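Local atomic coordinates of hydrogenase maturation factor (Thermoanaerobacter tengcongensis, PDB entry 3VTI), a protein that accepts a carbamoyl group on sulfur from HypF and probably dehydrates it with ATP to a nitrile during the maturation of [NiFe]-hydrogenases. Residues T38-G46 with H156-R164; G217-L227 with V284-I295. All blocks are in the same frame, centred on the assembly; numbering follows the deposited sequence.

Contact 1 (T38-G46 with H156-R164)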
loop_
_atom_site.group_PDB
_atom_site.type_symbol
_atom_site.label_atom_id
_atom_site.label_comp_id
_atom_site.label_asym_id
_atom_site.label_seq_id
_atom_site.Cartn_x
_atom_site.Cartn_y
_atom_site.Cartn_z
ATOM N N THR C 38 0.665 -3.559 6.415
ATOM C CA THR C 38 -0.484 -3.567 5.515
ATOM C C THR C 38 -1.713 -4.192 6.184
ATOM O O THR C 38 -2.656 -4.600 5.518
ATOM C CB THR C 38 -0.149 -4.342 4.224
ATOM O OG1 THR C 38 0.275 -5.664 4.567
ATOM C CG2 THR C 38 0.970 -3.663 3.453
ATOM N N VAL C 39 -1.690 -4.243 7.511
ATOM C CA VAL C 39 -2.734 -4.870 8.314
ATOM C C VAL C 39 -4.124 -4.240 8.088
ATOM O O VAL C 39 -4.263 -3.021 8.061
ATOM C CB VAL C 39 -2.351 -4.810 9.819
ATOM C CG1 VAL C 39 -2.371 -3.365 10.331
ATOM C CG2 VAL C 39 -3.262 -5.687 10.661
ATOM N N LYS C 40 -5.129 -5.096 7.902
ATOM C CA LYS C 40 -6.539 -4.704 7.967
ATOM C C LYS C 40 -7.237 -5.598 9.000
ATOM O O LYS C 40 -7.083 -6.826 8.962
ATOM C CB LYS C 40 -7.234 -4.818 6.603
ATOM C CG LYS C 40 -6.841 -3.756 5.562
ATOM C CD LYS C 40 -6.856 -2.339 6.138
ATOM C CE LYS C 40 -6.616 -1.289 5.078
ATOM N NZ LYS C 40 -5.352 -1.475 4.335
ATOM N N PRO C 41 -8.000 -4.994 9.932
ATOM C CA PRO C 41 -8.332 -3.573 10.017
ATOM C C PRO C 41 -7.208 -2.730 10.630
ATOM O O PRO C 41 -6.336 -3.261 11.312
ATOM C CB PRO C 41 -9.563 -3.567 10.924
ATOM C CG PRO C 41 -9.363 -4.740 11.832
ATOM C CD PRO C 41 -8.485 -5.742 11.107
ATOM N N LEU C 42 -7.241 -1.426 10.389
ATOM C CA LEU C 42 -6.192 -0.521 10.850
ATOM C C LEU C 42 -6.223 -0.341 12.361
ATOM O O LEU C 42 -5.200 -0.043 12.976
ATOM C CB LEU C 42 -6.336 0.841 10.171
ATOM C CG LEU C 42 -6.420 0.857 8.645
ATOM C CD1 LEU C 42 -7.003 2.171 8.164
ATOM C CD2 LEU C 42 -5.065 0.574 8.000
ATOM N N PHE C 43 -7.415 -0.504 12.930
ATOM C CA PHE C 43 -7.646 -0.418 14.366
ATOM C C PHE C 43 -8.258 -1.730 14.842
ATOM O O PHE C 43 -9.330 -2.138 14.381
ATOM C CB PHE C 43 -8.578 0.756 14.698
ATOM C CG PHE C 43 -8.124 2.066 14.125
ATOM C CD1 PHE C 43 -8.575 2.488 12.877
ATOM C CD2 PHE C 43 -7.232 2.875 14.826
ATOM C CE1 PHE C 43 -8.146 3.693 12.336
ATOM C CE2 PHE C 43 -6.797 4.082 14.292
ATOM C CZ PHE C 43 -7.256 4.492 13.046
ATOM N N PHE C 44 -7.561 -2.388 15.757
ATOM C CA PHE C 44 -7.948 -3.707 16.224
ATOM C C PHE C 44 -7.753 -3.779 17.732
ATOM O O PHE C 44 -6.986 -2.998 18.293
ATOM C CB PHE C 44 -7.093 -4.769 15.518
ATOM C CG PHE C 44 -5.616 -4.479 15.555
ATOM C CD1 PHE C 44 -5.018 -3.743 14.544
ATOM C CD2 PHE C 44 -4.829 -4.931 16.609
ATOM C CE1 PHE C 44 -3.657 -3.455 14.577
ATOM C CE2 PHE C 44 -3.465 -4.657 16.646
ATOM C CZ PHE C 44 -2.881 -3.916 15.629
ATOM N N PRO C 45 -8.437 -4.719 18.402
ATOM C CA PRO C 45 -8.232 -4.829 19.843
ATOM C C PRO C 45 -6.744 -4.900 20.210
ATOM O O PRO C 45 -5.998 -5.717 19.657
ATOM C CB PRO C 45 -8.945 -6.135 20.186
ATOM C CG PRO C 45 -10.065 -6.196 19.198
ATOM C CD PRO C 45 -9.453 -5.674 17.922
ATOM N N GLY C 46 -6.320 -4.015 21.108
ATOM C CA GLY C 46 -4.959 -4.025 21.618
ATOM C C GLY C 46 -3.959 -3.200 20.826
ATOM O O GLY C 46 -2.784 -3.119 21.207
ATOM N N HIS C 156 -1.505 -11.815 18.499
ATOM C CA HIS C 156 -1.760 -10.880 17.420
ATOM C C HIS C 156 -2.511 -11.545 16.262
ATOM O O HIS C 156 -3.575 -11.071 15.854
ATOM C CB HIS C 156 -0.456 -10.267 16.930
ATOM C CG HIS C 156 -0.646 -9.270 15.834
ATOM N ND1 HIS C 156 -0.938 -7.946 16.078
ATOM C CD2 HIS C 156 -0.601 -9.404 14.488
ATOM C CE1 HIS C 156 -1.055 -7.305 14.929
ATOM N NE2 HIS C 156 -0.859 -8.168 13.949
ATOM N N GLY C 157 -1.961 -12.647 15.752
ATOM C CA GLY C 157 -2.584 -13.416 14.684
ATOM C C GLY C 157 -4.057 -13.698 14.907
ATOM O O GLY C 157 -4.885 -13.475 14.016
ATOM N N MET C 158 -4.401 -14.187 16.093
ATOM C CA MET C 158 -5.795 -14.493 16.366
ATOM C C MET C 158 -6.635 -13.231 16.562
ATOM O O MET C 158 -7.804 -13.207 16.199
ATOM C CB MET C 158 -5.938 -15.460 17.542
ATOM C CG MET C 158 -7.353 -16.012 17.728
ATOM S SD MET C 158 -8.129 -16.689 16.228
ATOM C CE MET C 158 -7.284 -18.261 16.081
ATOM N N ALA C 159 -6.035 -12.183 17.111
ATOM C CA ALA C 159 -6.754 -10.934 17.355
ATOM C C ALA C 159 -7.214 -10.255 16.064
ATOM O O ALA C 159 -8.392 -9.916 15.935
ATOM C CB ALA C 159 -5.918 -9.969 18.219
ATOM N N VAL C 160 -6.302 -10.068 15.110
ATOM C CA VAL C 160 -6.675 -9.429 13.846
ATOM C C VAL C 160 -7.578 -10.334 13.002
ATOM O O VAL C 160 -8.505 -9.849 12.372
ATOM C CB VAL C 160 -5.463 -8.838 13.041
ATOM C CG1 VAL C 160 -4.370 -8.346 13.982
ATOM C CG2 VAL C 160 -4.901 -9.830 12.035
ATOM N N MET C 161 -7.328 -11.641 13.024
ATOM C CA MET C 161 -8.234 -12.638 12.437
ATOM C C MET C 161 -9.675 -12.451 12.936
ATOM O O MET C 161 -10.611 -12.367 12.145
ATOM C CB MET C 161 -7.727 -14.050 12.772
ATOM C CG MET C 161 -8.707 -15.198 12.542
ATOM S SD MET C 161 -8.247 -16.317 11.203
ATOM C CE MET C 161 -6.774 -17.099 11.850
ATOM N N SER C 162 -9.827 -12.371 14.255
ATOM C CA SER C 162 -11.121 -12.216 14.907
ATOM C C SER C 162 -11.836 -10.926 14.504
ATOM O O SER C 162 -13.037 -10.930 14.235
ATOM C CB SER C 162 -10.949 -12.261 16.426
ATOM O OG SER C 162 -12.176 -11.999 17.073
ATOM N N ALA C 163 -11.089 -9.827 14.472
ATOM C CA ALA C 163 -11.640 -8.539 14.087
ATOM C C ALA C 163 -11.916 -8.462 12.585
ATOM O O ALA C 163 -12.955 -7.963 12.178
ATOM C CB ALA C 163 -10.705 -7.419 14.528
ATOM N N ARG C 164 -10.989 -8.967 11.774
ATOM C CA ARG C 164 -11.065 -8.872 10.311
ATOM C C ARG C 164 -12.159 -9.743 9.723
ATOM O O ARG C 164 -12.819 -9.347 8.764
ATOM C CB ARG C 164 -9.715 -9.239 9.678
ATOM C CG ARG C 164 -9.652 -9.210 8.140
ATOM C CD ARG C 164 -8.303 -9.766 7.649
ATOM N NE ARG C 164 -8.247 -11.230 7.737
ATOM C CZ ARG C 164 -7.197 -11.936 8.159
ATOM N NH1 ARG C 164 -7.271 -13.266 8.201
ATOM N NH2 ARG C 164 -6.084 -11.326 8.561
#

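Contact 2 (G217-L227 with V284-I295)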
loop_
_atom_site.group_PDB
_atom_site.type_symbol
_atom_site.label_atom_id
_atom_site.label_comp_id
_atom_site.label_asym_id
_atom_site.label_seq_id
_atom_site.Cartn_x
_atom_site.Cartn_y
_atom_site.Cartn_z
ATOM N N GLY C 217 21.917 -24.623 10.709
ATOM C CA GLY C 217 22.190 -25.996 10.314
ATOM C C GLY C 217 22.020 -26.949 11.483
ATOM O O GLY C 217 22.869 -27.816 11.721
ATOM N N VAL C 218 20.918 -26.779 12.211
ATOM C CA VAL C 218 20.608 -27.585 13.389
ATOM C C VAL C 218 19.134 -27.981 13.399
ATOM O O VAL C 218 18.377 -27.611 12.505
ATOM C CB VAL C 218 20.907 -26.814 14.705
ATOM C CG1 VAL C 218 22.397 -26.483 14.837
ATOM C CG2 VAL C 218 20.043 -25.551 14.812
ATOM N N GLY C 219 18.730 -28.731 14.420
ATOM C CA GLY C 219 17.322 -29.036 14.642
ATOM C C GLY C 219 16.843 -28.438 15.945
ATOM O O GLY C 219 17.651 -27.990 16.755
ATOM N N ILE C 220 15.529 -28.410 16.141
ATOM C CA ILE C 220 14.950 -27.858 17.368
ATOM C C ILE C 220 13.794 -28.713 17.872
ATOM O O ILE C 220 12.876 -29.061 17.113
ATOM C CB ILE C 220 14.493 -26.374 17.212
ATOM C CG1 ILE C 220 15.673 -25.492 16.789
ATOM C CG2 ILE C 220 13.928 -25.850 18.534
ATOM C CD1 ILE C 220 15.372 -24.014 16.715
ATOM N N LYS C 221 13.862 -29.032 19.149
ATOM C CA LYS C 221 12.814 -29.750 19.797
ATOM C C LYS C 221 12.109 -28.894 20.804
ATOM O O LYS C 221 12.707 -28.358 21.694
ATOM C CB LYS C 221 13.365 -30.988 20.468
ATOM C CG LYS C 221 12.311 -31.852 21.087
ATOM C CD LYS C 221 12.810 -33.252 21.272
ATOM C CE LYS C 221 12.717 -34.060 20.008
ATOM N NZ LYS C 221 11.740 -35.149 20.126
ATOM N N ILE C 222 10.812 -28.776 20.639
ATOM C CA ILE C 222 9.981 -28.076 21.614
ATOM C C ILE C 222 8.993 -28.996 22.351
ATOM O O ILE C 222 8.735 -30.136 21.940
ATOM C CB ILE C 222 9.266 -26.840 21.013
ATOM C CG1 ILE C 222 8.280 -27.248 19.912
ATOM C CG2 ILE C 222 10.293 -25.828 20.510
ATOM C CD1 ILE C 222 7.430 -26.097 19.367
ATOM N N TYR C 223 8.452 -28.486 23.453
ATOM C CA TYR C 223 7.603 -29.276 24.339
ATOM C C TYR C 223 6.211 -28.673 24.455
ATOM O O TYR C 223 6.046 -27.536 24.901
ATOM C CB TYR C 223 8.282 -29.475 25.708
ATOM C CG TYR C 223 9.560 -30.280 25.589
ATOM C CD1 TYR C 223 9.550 -31.668 25.731
ATOM C CD2 TYR C 223 10.775 -29.661 25.281
ATOM C CE1 TYR C 223 10.725 -32.418 25.592
ATOM C CE2 TYR C 223 11.949 -30.395 25.137
ATOM C CZ TYR C 223 11.918 -31.773 25.295
ATOM O OH TYR C 223 13.075 -32.499 25.151
ATOM N N GLU C 224 5.219 -29.448 24.025
ATOM C CA GLU C 224 3.816 -29.035 24.045
ATOM C C GLU C 224 3.370 -28.439 25.382
ATOM O O GLU C 224 2.854 -27.323 25.417
ATOM C CB GLU C 224 2.920 -30.219 23.670
ATOM C CG GLU C 224 1.437 -29.887 23.591
ATOM C CD GLU C 224 0.610 -31.080 23.153
ATOM O OE1 GLU C 224 0.681 -32.147 23.821
ATOM O OE2 GLU C 224 -0.111 -30.944 22.140
ATOM N N GLU C 225 3.585 -29.186 26.464
ATOM C CA GLU C 225 3.211 -28.772 27.822
ATOM C C GLU C 225 3.872 -27.480 28.304
ATOM O O GLU C 225 3.378 -26.839 29.232
ATOM C CB GLU C 225 3.502 -29.890 28.836
ATOM C CG GLU C 225 4.870 -30.559 28.682
ATOM C CD GLU C 225 4.879 -31.612 27.570
ATOM O OE1 GLU C 225 4.087 -32.573 27.671
ATOM O OE2 GLU C 225 5.658 -31.473 26.594
ATOM N N LYS C 226 4.982 -27.108 27.673
ATOM C CA LYS C 226 5.746 -25.934 28.073
ATOM C C LYS C 226 5.418 -24.688 27.265
ATOM O O LYS C 226 5.950 -23.622 27.552
ATOM C CB LYS C 226 7.252 -26.222 27.997
ATOM C CG LYS C 226 7.795 -27.077 29.146
ATOM C CD LYS C 226 7.795 -26.308 30.469
ATOM C CE LYS C 226 7.837 -27.250 31.662
ATOM N NZ LYS C 226 6.517 -27.911 31.893
ATOM N N LEU C 227 4.543 -24.812 26.273
ATOM C CA LEU C 227 4.205 -23.677 25.405
ATOM C C LEU C 227 3.145 -22.771 26.030
ATOM O O LEU C 227 2.051 -23.232 26.362
ATOM C CB LEU C 227 3.762 -24.153 24.017
ATOM C CG LEU C 227 4.773 -24.959 23.188
ATOM C CD1 LEU C 227 4.119 -25.623 21.969
ATOM C CD2 LEU C 227 5.964 -24.103 22.770
ATOM N N VAL C 284 17.931 -27.124 21.141
ATOM C CA VAL C 284 18.529 -27.231 19.817
ATOM C C VAL C 284 19.162 -28.620 19.614
ATOM O O VAL C 284 20.055 -29.033 20.363
ATOM C CB VAL C 284 19.575 -26.118 19.603
ATOM C CG1 VAL C 284 20.294 -26.292 18.281
ATOM C CG2 VAL C 284 18.917 -24.751 19.677
ATOM N N ASN C 285 18.683 -29.318 18.586
ATOM C CA ASN C 285 19.052 -30.698 18.283
ATOM C C ASN C 285 20.268 -30.825 17.390
ATOM O O ASN C 285 20.772 -29.843 16.847
ATOM C CB ASN C 285 17.897 -31.409 17.567
ATOM C CG ASN C 285 16.821 -31.897 18.509
ATOM O OD1 ASN C 285 16.951 -31.822 19.738
ATOM N ND2 ASN C 285 15.744 -32.426 17.935
ATOM N N ASP C 286 20.707 -32.069 17.248
ATOM C CA ASP C 286 21.733 -32.487 16.307
ATOM C C ASP C 286 21.039 -32.730 14.966
ATOM O O ASP C 286 21.631 -32.539 13.899
ATOM C CB ASP C 286 22.375 -33.799 16.813
ATOM C CG ASP C 286 23.814 -33.985 16.341
ATOM O OD1 ASP C 286 24.505 -32.984 16.053
ATOM O OD2 ASP C 286 24.268 -35.144 16.275
ATOM N N SER C 287 19.780 -33.172 15.046
ATOM C CA SER C 287 18.963 -33.482 13.885
ATOM C C SER C 287 18.690 -32.190 13.158
ATOM O O SER C 287 18.536 -31.144 13.790
ATOM C CB SER C 287 17.636 -34.094 14.332
ATOM O OG SER C 287 16.872 -33.171 15.099
ATOM N N LYS C 288 18.620 -32.237 11.838
ATOM C CA LYS C 288 18.284 -31.019 11.111
ATOM C C LYS C 288 16.768 -30.895 10.961
ATOM O O LYS C 288 16.254 -30.513 9.906
ATOM C CB LYS C 288 19.053 -30.955 9.788
ATOM C CG LYS C 288 20.552 -30.750 10.012
ATOM C CD LYS C 288 21.365 -30.733 8.728
ATOM C CE LYS C 288 22.844 -30.526 9.059
ATOM N NZ LYS C 288 23.716 -30.569 7.852
ATOM N N LEU C 289 16.065 -31.215 12.048
ATOM C CA LEU C 289 14.609 -31.313 12.059
ATOM C C LEU C 289 13.952 -30.460 13.148
ATOM O O LEU C 289 14.553 -30.184 14.193
ATOM C CB LEU C 289 14.178 -32.772 12.234
ATOM C CG LEU C 289 14.248 -33.776 11.079
ATOM C CD1 LEU C 289 13.555 -33.248 9.823
ATOM C CD2 LEU C 289 15.687 -34.212 10.771
ATOM N N VAL C 290 12.710 -30.054 12.893
ATOM C CA VAL C 290 11.932 -29.294 13.856
ATOM C C VAL C 290 10.807 -30.175 14.383
ATOM O O VAL C 290 9.851 -30.475 13.663
ATOM C CB VAL C 290 11.374 -27.974 13.251
ATOM C CG1 VAL C 290 10.601 -27.167 14.310
ATOM C CG2 VAL C 290 12.501 -27.135 12.670
ATOM N N THR C 291 10.942 -30.582 15.645
ATOM C CA THR C 291 10.050 -31.561 16.260
ATOM C C THR C 291 9.389 -31.046 17.540
ATOM O O THR C 291 9.960 -30.238 18.266
ATOM C CB THR C 291 10.809 -32.872 16.583
ATOM O OG1 THR C 291 11.857 -32.609 17.526
ATOM C CG2 THR C 291 11.407 -33.492 15.315
ATOM N N ILE C 292 8.183 -31.531 17.810
ATOM C CA ILE C 292 7.467 -31.199 19.042
ATOM C C ILE C 292 7.086 -32.460 19.820
ATOM O O ILE C 292 6.523 -33.403 19.265
ATOM C CB ILE C 292 6.213 -30.316 18.772
ATOM C CG1 ILE C 292 5.497 -29.976 20.085
ATOM C CG2 ILE C 292 5.275 -30.979 17.765
ATOM C CD1 ILE C 292 4.362 -28.995 19.948
ATOM N N ASN C 293 7.412 -32.465 21.106
ATOM C CA ASN C 293 7.072 -33.572 21.991
ATOM C C ASN C 293 5.800 -33.287 22.771
ATOM O O ASN C 293 5.660 -32.220 23.371
ATOM C CB ASN C 293 8.217 -33.857 22.970
ATOM C CG ASN C 293 9.152 -34.949 22.484
ATOM O OD1 ASN C 293 9.446 -35.054 21.294
ATOM N ND2 ASN C 293 9.629 -35.770 23.415
ATOM N N THR C 294 4.878 -34.246 22.754
ATOM C CA THR C 294 3.670 -34.173 23.572
ATOM C C THR C 294 3.952 -34.794 24.945
ATOM O O THR C 294 5.077 -35.244 25.215
ATOM C CB THR C 294 2.471 -34.892 22.904
ATOM O OG1 THR C 294 2.687 -36.310 22.913
ATOM C CG2 THR C 294 2.263 -34.416 21.467
ATOM N N ILE C 295 2.937 -34.800 25.810
ATOM C CA ILE C 295 3.013 -35.502 27.095
ATOM C C ILE C 295 3.328 -36.992 26.882
ATOM O O ILE C 295 2.764 -37.638 25.983
ATOM C CB ILE C 295 1.716 -35.329 27.966
ATOM C CG1 ILE C 295 0.442 -35.674 27.170
ATOM C CG2 ILE C 295 1.622 -33.915 28.534
ATOM C CD1 ILE C 295 -0.817 -35.876 28.030
HETATM O O HOH W 1 11.568 -37.683 21.318
#

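Contact 1 (T38-G46 with H156-R164)
Arg164, at the end of helix 155-164, carries the aliphatic part of its side chain across the Lys40-Pro41 step of the loop facing it, at about a right angle to the proline ring. Its CB packs on Pro41 CD at 4.0 Å and also approaches the carbonyl O of Lys40. CG stays beside that oxygen, and CD comes nearest to it, with Arg164 CD 3.4 Å from Lys40 O. With CG and CD both extended, the chain then bends (chi3 76°), which carries the guanidinium away from the loop. The peptide bond before Pro41 is cis, and the CG-CD side of the ring borders the helix. One turn of helix thus meets two prolines: the methyl of Ala163, small enough to let the loop in close, rests 4.0 Å from both Pro41 CG and Pro45 CD. The contact joins the two halves of a PurM-like (AIR synthase related) protein, pressing a loop of the N-terminal half onto a helix of the C-terminal half. Deeper in, Val160 CG1 lies over one face of Phe44, off toward the rim, and also meets Val39 CG2 at 4.4 Å. His156 and Phe44 form an offset edge-to-face pair, their planes at 90° and centroids 5.5 Å apart. The imidazole leads with CE1, 3.9 Å from Phe44 CZ, and a hydrogen bond between ND1 and Ser175 OG helps to fix its rotation.

Contact 2 (G217-L227 with V284-I295)
Tyr223 and Asn293 run side by side from neighbouring strands, ring and amide planes 70° apart. Asn293 CB approaches the ring obliquely, 3.8 Å from Tyr223 CD1, while Glu225 OE2 lies at the ring edge, in its plane. A second amide, that of Asn285, stands beside Lys221 CB with OD1 and ND2 about equally near, and ND2 is hydrogen-bonded to Ser287 OG, tilted 21° from the amide plane. Lys221 then passes Thr291 and bends at its third and fourth torsions, which brings NZ 2.6 Å from Asn293 OD1. The ammonium sits above the plane of that carbonyl rather than on a lone pair; it also binds a water and Ser299 OG, so a long flexible lysine suits a polar sheet face.

Beneath these side chains, strand 219-223 runs parallel to 290-293, tied by Thr291 N to Ile220 O (2.9 Å), Ile222 N to Thr291 O (2.9 Å) and Asn293 N to Ile222 O (2.8 Å). Glu224 N continues the pattern to Asn293 O. On its other flank the same strand is antiparallel to 284-285. The loop 286-289 therefore steps across the start of strand 219-223, and glycine at 219 is consistent with the loop passing close by. Branched residues fill the opposite face: Ile222 CG1 packs on Ile292 CB at 3.9 Å, and Ile292 CD1 reaches Leu227 CD1. On this apolar face Ile220 and Ile222 rest on Leu209 of helix 204-216, and Val290 on Ser213. Ile220 and Val284 both touch Val147 of strand 146-149, while strand 299-301 borders 290-293.

Overall arrangement
From the N terminus the chain first supplies the loop 38-46, then builds most of the N-terminal half before helix 155-164 returns to it, so contact 1 closes a loop of about 110 residues. It has closed before contact 2 opens. Strand 219-223 is met again by 284-295 after some 57 residues, and the two contacts stand in series, neither nested nor crossed. Contact 1 ties the N-terminal half to the C-terminal half; contact 2 knits the sheet within the C-terminal half. Their centres are 30 Å apart and they do not touch. The magnesium ligands come from both halves: Asp22 precedes contact 1, Asp60 lies within the first loop and Asp199 between the two contacts.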